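Local atomic coordinates of beta-lactamase (Francisella tularensis subsp. tularensis, PDB entry 3P09), a protein that probably hydrolyses the four-membered ring of beta-lactam antibiotics to substituted beta-amino acids, as class A beta-lactamases do, and so confers antibiotic resistance. Residues N144-I147 with K148-G151; E161-I164 with N165-Q168. All coordinates share one frame; numbering follows the deposited sequence.

Contact 1: N144-I147 with K148-G151; sequences NKFI and KKLG
F146 and L150, one helical turn apart, carry the tightly packed side of this contact near the C-terminal end of helix 140-149. The aromatic ring meets the leucine with its CE2, which lies 4.0 Å from L150 CD1, and the two side chains cross obliquely. A trans chi1 (178°) carries the F146 ring toward L150, where the leucine methyl and, more loosely, CD of K149 come up to it at a slant. Beneath them the helix bonds hold: K148 N donates to N144 O and K149 N to K145 O, each at 3.0 Å. L150 N is shared, going to F146 O at 3.0 Å and weakly to I147 O. G151, with phi at 95°, then leaves the helix in a Schellman motif, its N bonded to K148 O at 2.9 Å.

The solvent side, with the exposed K145 and K148, is loose. Bent at chi2, K148 runs back along the helix past the carbonyl of N144, its CD 3.5 Å from N144 O, and NZ comes no nearer than 4.2 Å to N144 CB.

Two polar groups tie the turn to the rest of the fold: N144 ND2 bonds to I157 O, and the extended K149 forms a salt bridge with D76 of helix 66-80. The buried face packs on two helices: F146 and I147 rest on helix 66-80 through A73 and L69, while F146 and L150 reach L188 of helix 178-190.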
ATOM      1  N   ASN A 144     -12.666  -8.148  -2.096  1.00 26.13           N
ATOM      2  CA  ASN A 144     -13.166  -7.304  -3.178  1.00 26.49           C
ATOM      3  C   ASN A 144     -14.491  -6.615  -2.838  1.00 25.38           C
ATOM      4  O   ASN A 144     -14.711  -5.472  -3.219  1.00 28.92           O
ATOM      5  CB  ASN A 144     -13.277  -8.100  -4.470  1.00 33.72           C
ATOM      6  CG  ASN A 144     -11.923  -8.425  -5.053  1.00 39.00           C
ATOM      7  OD1 ASN A 144     -11.086  -7.539  -5.227  1.00 42.55           O
ATOM      8  ND2 ASN A 144     -11.683  -9.701  -5.327  1.00 33.06           N
ATOM      9  N   LYS A 145     -15.368  -7.306  -2.114  1.00 19.14           N
ATOM     10  CA  LYS A 145     -16.565  -6.647  -1.585  1.00 29.26           C
ATOM     11  C   LYS A 145     -16.191  -5.445  -0.706  1.00 25.81           C
ATOM     12  O   LYS A 145     -16.771  -4.370  -0.817  1.00 23.82           O
ATOM     13  CB  LYS A 145     -17.436  -7.636  -0.794  1.00 28.46           C
ATOM     14  CG  LYS A 145     -18.164  -8.642  -1.683  1.00 41.91           C
ATOM     15  CD  LYS A 145     -19.278  -9.388  -0.936  1.00 55.76           C
ATOM     16  CE  LYS A 145     -18.729 -10.456   0.004  1.00 60.53           C
ATOM     17  NZ  LYS A 145     -19.813 -11.202   0.718  1.00 66.17           N
ATOM     18  N   PHE A 146     -15.217  -5.628   0.175  1.00 24.33           N
ATOM     19  CA  PHE A 146     -14.809  -4.518   1.029  1.00 25.76           C
ATOM     20  C   PHE A 146     -14.227  -3.356   0.221  1.00 25.75           C
ATOM     21  O   PHE A 146     -14.549  -2.192   0.460  1.00 24.44           O
ATOM     22  CB  PHE A 146     -13.820  -4.972   2.104  1.00 25.85           C
ATOM     23  CG  PHE A 146     -13.336  -3.848   2.970  1.00 23.02           C
ATOM     24  CD1 PHE A 146     -14.164  -3.311   3.950  1.00 24.02           C
ATOM     25  CD2 PHE A 146     -12.070  -3.328   2.811  1.00 23.42           C
ATOM     26  CE1 PHE A 146     -13.736  -2.269   4.746  1.00 23.83           C
ATOM     27  CE2 PHE A 146     -11.633  -2.288   3.612  1.00 24.67           C
ATOM     28  CZ  PHE A 146     -12.471  -1.754   4.578  1.00 23.88           C
ATOM     29  N   ILE A 147     -13.376  -3.674  -0.746  1.00 20.88           N
ATOM     30  CA  ILE A 147     -12.810  -2.653  -1.616  1.00 22.68           C
ATOM     31  C   ILE A 147     -13.925  -1.828  -2.295  1.00 25.57           C
ATOM     32  O   ILE A 147     -13.861  -0.592  -2.355  1.00 23.06           O
ATOM     33  CB  ILE A 147     -11.862  -3.303  -2.641  1.00 25.72           C
ATOM     34  CG1 ILE A 147     -10.652  -3.885  -1.907  1.00 26.04           C
ATOM     35  CG2 ILE A 147     -11.391  -2.306  -3.679  1.00 27.22           C
ATOM     36  CD1 ILE A 147      -9.714  -4.652  -2.805  1.00 23.26           C
ATOM     37  N   LYS A 148     -14.961  -2.503  -2.777  1.00 21.41           N
ATOM     38  CA  LYS A 148     -16.101  -1.790  -3.356  1.00 23.93           C
ATOM     39  C   LYS A 148     -16.813  -0.909  -2.318  1.00 30.53           C
ATOM     40  O   LYS A 148     -17.235   0.201  -2.627  1.00 28.88           O
ATOM     41  CB  LYS A 148     -17.083  -2.771  -4.015  1.00 33.64           C
ATOM     42  CG  LYS A 148     -16.628  -3.218  -5.402  1.00 41.82           C
ATOM     43  CD  LYS A 148     -17.045  -4.649  -5.719  1.00 58.12           C
ATOM     44  CE  LYS A 148     -16.251  -5.183  -6.911  1.00 64.10           C
ATOM     45  NZ  LYS A 148     -16.251  -6.672  -7.004  1.00 68.68           N
ATOM     46  N   LYS A 149     -16.933  -1.399  -1.089  1.00 27.81           N
ATOM     47  CA  LYS A 149     -17.549  -0.622  -0.009  1.00 30.18           C
ATOM     48  C   LYS A 149     -16.796   0.687   0.248  1.00 30.85           C
ATOM     49  O   LYS A 149     -17.402   1.694   0.636  1.00 27.76           O
ATOM     50  CB  LYS A 149     -17.614  -1.455   1.274  1.00 33.25           C
ATOM     51  CG  LYS A 149     -18.366  -0.803   2.430  1.00 38.85           C
ATOM     52  CD  LYS A 149     -18.319  -1.702   3.668  1.00 38.53           C
ATOM     53  CE  LYS A 149     -18.988  -1.041   4.875  1.00 43.57           C
ATOM     54  NZ  LYS A 149     -19.002  -1.933   6.077  1.00 42.75           N
ATOM     55  N   LEU A 150     -15.474   0.656   0.042  1.00 26.38           N
ATOM     56  CA  LEU A 150     -14.631   1.844   0.162  1.00 30.33           C
ATOM     57  C   LEU A 150     -14.915   2.887  -0.906  1.00 31.18           C
ATOM     58  O   LEU A 150     -14.485   4.035  -0.779  1.00 36.45           O
ATOM     59  CB  LEU A 150     -13.147   1.474   0.077  1.00 25.84           C
ATOM     60  CG  LEU A 150     -12.431   1.001   1.337  1.00 30.33           C
ATOM     61  CD1 LEU A 150     -10.970   0.725   1.019  1.00 25.66           C
ATOM     62  CD2 LEU A 150     -12.546   2.035   2.450  1.00 31.90           C
ATOM     63  N   GLY A 151     -15.625   2.493  -1.963  1.00 25.79           N
ATOM     64  CA  GLY A 151     -15.868   3.391  -3.078  1.00 28.46           C
ATOM     65  C   GLY A 151     -14.864   3.206  -4.208  1.00 31.38           C
ATOM     66  O   GLY A 151     -14.825   3.998  -5.152  1.00 30.54           O
TER

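Contact 2: E161-I164 with N165-Q168; sequences EPEI and NYTQ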
ATOM      1  N   GLU A 161      -0.752 -13.903  -2.511  1.00 21.09           N
ATOM      2  CA  GLU A 161       0.693 -13.944  -2.755  1.00 22.79           C
ATOM      3  C   GLU A 161       1.139 -15.335  -3.143  1.00 24.26           C
ATOM      4  O   GLU A 161       0.709 -16.305  -2.530  1.00 28.91           O
ATOM      5  CB  GLU A 161       1.481 -13.515  -1.495  1.00 27.45           C
ATOM      6  CG  GLU A 161       1.441 -12.015  -1.155  1.00 36.89           C
ATOM      7  CD  GLU A 161       2.435 -11.203  -1.962  1.00 49.64           C
ATOM      8  OE1 GLU A 161       3.431 -11.784  -2.436  1.00 60.30           O
ATOM      9  OE2 GLU A 161       2.224  -9.983  -2.127  1.00 58.01           O
ATOM     10  N   PRO A 162       2.049 -15.437  -4.125  1.00 28.43           N
ATOM     11  CA  PRO A 162       2.687 -14.324  -4.837  1.00 24.97           C
ATOM     12  C   PRO A 162       2.038 -13.987  -6.186  1.00 28.33           C
ATOM     13  O   PRO A 162       2.497 -13.072  -6.885  1.00 24.03           O
ATOM     14  CB  PRO A 162       4.096 -14.858  -5.085  1.00 25.63           C
ATOM     15  CG  PRO A 162       3.908 -16.311  -5.258  1.00 28.68           C
ATOM     16  CD  PRO A 162       2.711 -16.718  -4.425  1.00 31.70           C
ATOM     17  N   GLU A 163       0.982 -14.703  -6.546  1.00 22.28           N
ATOM     18  CA  GLU A 163       0.375 -14.538  -7.873  1.00 23.08           C
ATOM     19  C   GLU A 163      -0.099 -13.099  -8.137  1.00 25.71           C
ATOM     20  O   GLU A 163      -0.098 -12.651  -9.277  1.00 27.86           O
ATOM     21  CB  GLU A 163      -0.775 -15.533  -8.089  1.00 22.48           C
ATOM     22  CG  GLU A 163      -1.402 -15.431  -9.478  1.00 25.14           C
ATOM     23  CD  GLU A 163      -2.428 -16.512  -9.770  1.00 32.87           C
ATOM     24  OE1 GLU A 163      -2.930 -17.148  -8.817  1.00 33.69           O
ATOM     25  OE2 GLU A 163      -2.735 -16.725 -10.968  1.00 32.47           O
ATOM     26  N   ILE A 164      -0.490 -12.386  -7.082  1.00 28.87           N
ATOM     27  CA  ILE A 164      -0.915 -10.985  -7.193  1.00 23.46           C
ATOM     28  C   ILE A 164       0.127 -10.137  -7.919  1.00 24.62           C
ATOM     29  O   ILE A 164      -0.193  -9.100  -8.499  1.00 24.16           O
ATOM     30  CB  ILE A 164      -1.199 -10.361  -5.794  1.00 24.47           C
ATOM     31  CG1 ILE A 164      -1.632  -8.892  -5.897  1.00 30.51           C
ATOM     32  CG2 ILE A 164       0.057 -10.404  -4.909  1.00 22.49           C
ATOM     33  CD1 ILE A 164      -3.003  -8.663  -6.390  1.00 32.41           C
ATOM     34  N   ASN A 165       1.380 -10.573  -7.887  1.00 23.74           N
ATOM     35  CA  ASN A 165       2.468  -9.785  -8.460  1.00 22.14           C
ATOM     36  C   ASN A 165       2.563  -9.827  -9.983  1.00 28.51           C
ATOM     37  O   ASN A 165       3.297  -9.039 -10.588  1.00 26.82           O
ATOM     38  CB  ASN A 165       3.804 -10.228  -7.858  1.00 15.50           C
ATOM     39  CG  ASN A 165       3.913  -9.872  -6.399  1.00 25.53           C
ATOM     40  OD1 ASN A 165       3.670  -8.736  -6.018  1.00 25.00           O
ATOM     41  ND2 ASN A 165       4.250 -10.843  -5.575  1.00 25.93           N
ATOM     42  N   TYR A 166       1.836 -10.747 -10.602  1.00 27.12           N
ATOM     43  CA  TYR A 166       1.967 -10.968 -12.039  1.00 31.71           C
ATOM     44  C   TYR A 166       0.860 -10.279 -12.796  1.00 28.71           C
ATOM     45  O   TYR A 166      -0.323 -10.514 -12.552  1.00 28.55           O
ATOM     46  CB  TYR A 166       1.937 -12.451 -12.359  1.00 33.34           C
ATOM     47  CG  TYR A 166       2.719 -13.268 -11.368  1.00 41.03           C
ATOM     48  CD1 TYR A 166       3.930 -12.811 -10.868  1.00 36.79           C
ATOM     49  CD2 TYR A 166       2.237 -14.493 -10.917  1.00 51.37           C
ATOM     50  CE1 TYR A 166       4.645 -13.550  -9.936  1.00 38.09           C
ATOM     51  CE2 TYR A 166       2.949 -15.246 -10.000  1.00 51.84           C
ATOM     52  CZ  TYR A 166       4.150 -14.767  -9.515  1.00 49.39           C
ATOM     53  OH  TYR A 166       4.848 -15.519  -8.603  1.00 51.77           O
ATOM     54  N   THR A 167       1.249  -9.399 -13.706  1.00 26.62           N
ATOM     55  CA  THR A 167       0.269  -8.659 -14.472  1.00 21.10           C
ATOM     56  C   THR A 167       0.617  -8.778 -15.939  1.00 25.23           C
ATOM     57  O   THR A 167       1.625  -9.386 -16.310  1.00 21.87           O
ATOM     58  CB  THR A 167       0.260  -7.150 -14.086  1.00 20.38           C
ATOM     59  OG1 THR A 167       1.574  -6.593 -14.247  1.00 21.92           O
ATOM     60  CG2 THR A 167      -0.178  -6.963 -12.635  1.00 25.07           C
ATOM     61  N   GLN A 168      -0.222  -8.193 -16.780  0.56 21.48           N
ATOM     62  CA  GLN A 168       0.100  -8.051 -18.190  0.56 26.30           C
ATOM     63  C   GLN A 168      -0.124  -6.594 -18.547  0.56 26.29           C
ATOM     64  O   GLN A 168      -1.011  -5.947 -17.981  0.56 26.50           O
ATOM     65  CB  GLN A 168      -0.775  -8.968 -19.041  0.56 31.71           C
ATOM     66  CG  GLN A 168      -0.718 -10.434 -18.623  0.56 37.89           C
ATOM     67  CD  GLN A 168       0.632 -11.080 -18.895  0.56 43.50           C
ATOM     68  OE1 GLN A 168       1.463 -10.528 -19.619  0.56 47.46           O
ATOM     69  NE2 GLN A 168       0.856 -12.256 -18.316  0.56 40.53           N
TER
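The carbonyl oxygen of P162 is approached by N165 and Y166 at once. N165 N donates to P162 O at 2.9 Å, a fairly straight bond (163° at the hydrogen) that arrives above the carbonyl plane. N165 ND2 lies 3.1 Å from the same P162 O, since CG stands beside its own backbone N (chi1 -68°) and folds the amide back over the turn. The Y166 ring lays one face over that oxygen, which sits 3.5 Å from CZ and offset toward the rim. A second bond, from Y166 N to E163 O at 3.0 Å, closes the next step of the short 3-10 turn; it too comes from above the carbonyl plane.

The tyrosine runs alongside P162, pointing the same way, and its OH is 3.6 Å from P162 CG. The E163 side chain crosses the ring at about a right angle, with CG 4.0 Å from Y166 CD2. These three residues form the exposed side. On the buried side, the N165 amide reaches E161: ND2 gives OE1 a weak, bent bond of 3.4 Å, with the amide and carboxylate planes 64° apart. I164 turns inward onto I62 and F66.

The other carboxylate oxygen, E161 OE2, faces S64 through a weak hydrogen bond and K67 through a long, weak ion pair, while E161 O takes a hydrogen bond from N131 ND2. A glutamate three residues before an isoleucine and four before an asparagine, followed by a cis proline and directed at the serine and lysine of what is probably the SxxK motif, matches the omega loop of class A beta-lactamases. In those relatives this glutamate serves in deacylation, a role E161 probably shares.

How the contacts relate
Both contacts are short-range turns of one chain, met in series: contact 1 ends helix 140-149, and contact 2 follows ten residues later in the loop leading to strand 175-176. Their centres are 20 Å apart and their nearest atoms about 8 Å, so they do not touch. Each lies about 15 Å from the centre of the chain. Helix 66-80 is their shared neighbour: contact 1 packs on it through L69, A73 and D76, while contact 2 meets F66 and, weakly, K67 near its start. One thus belongs to the helical framework, whereas the other lies at what is probably the active site.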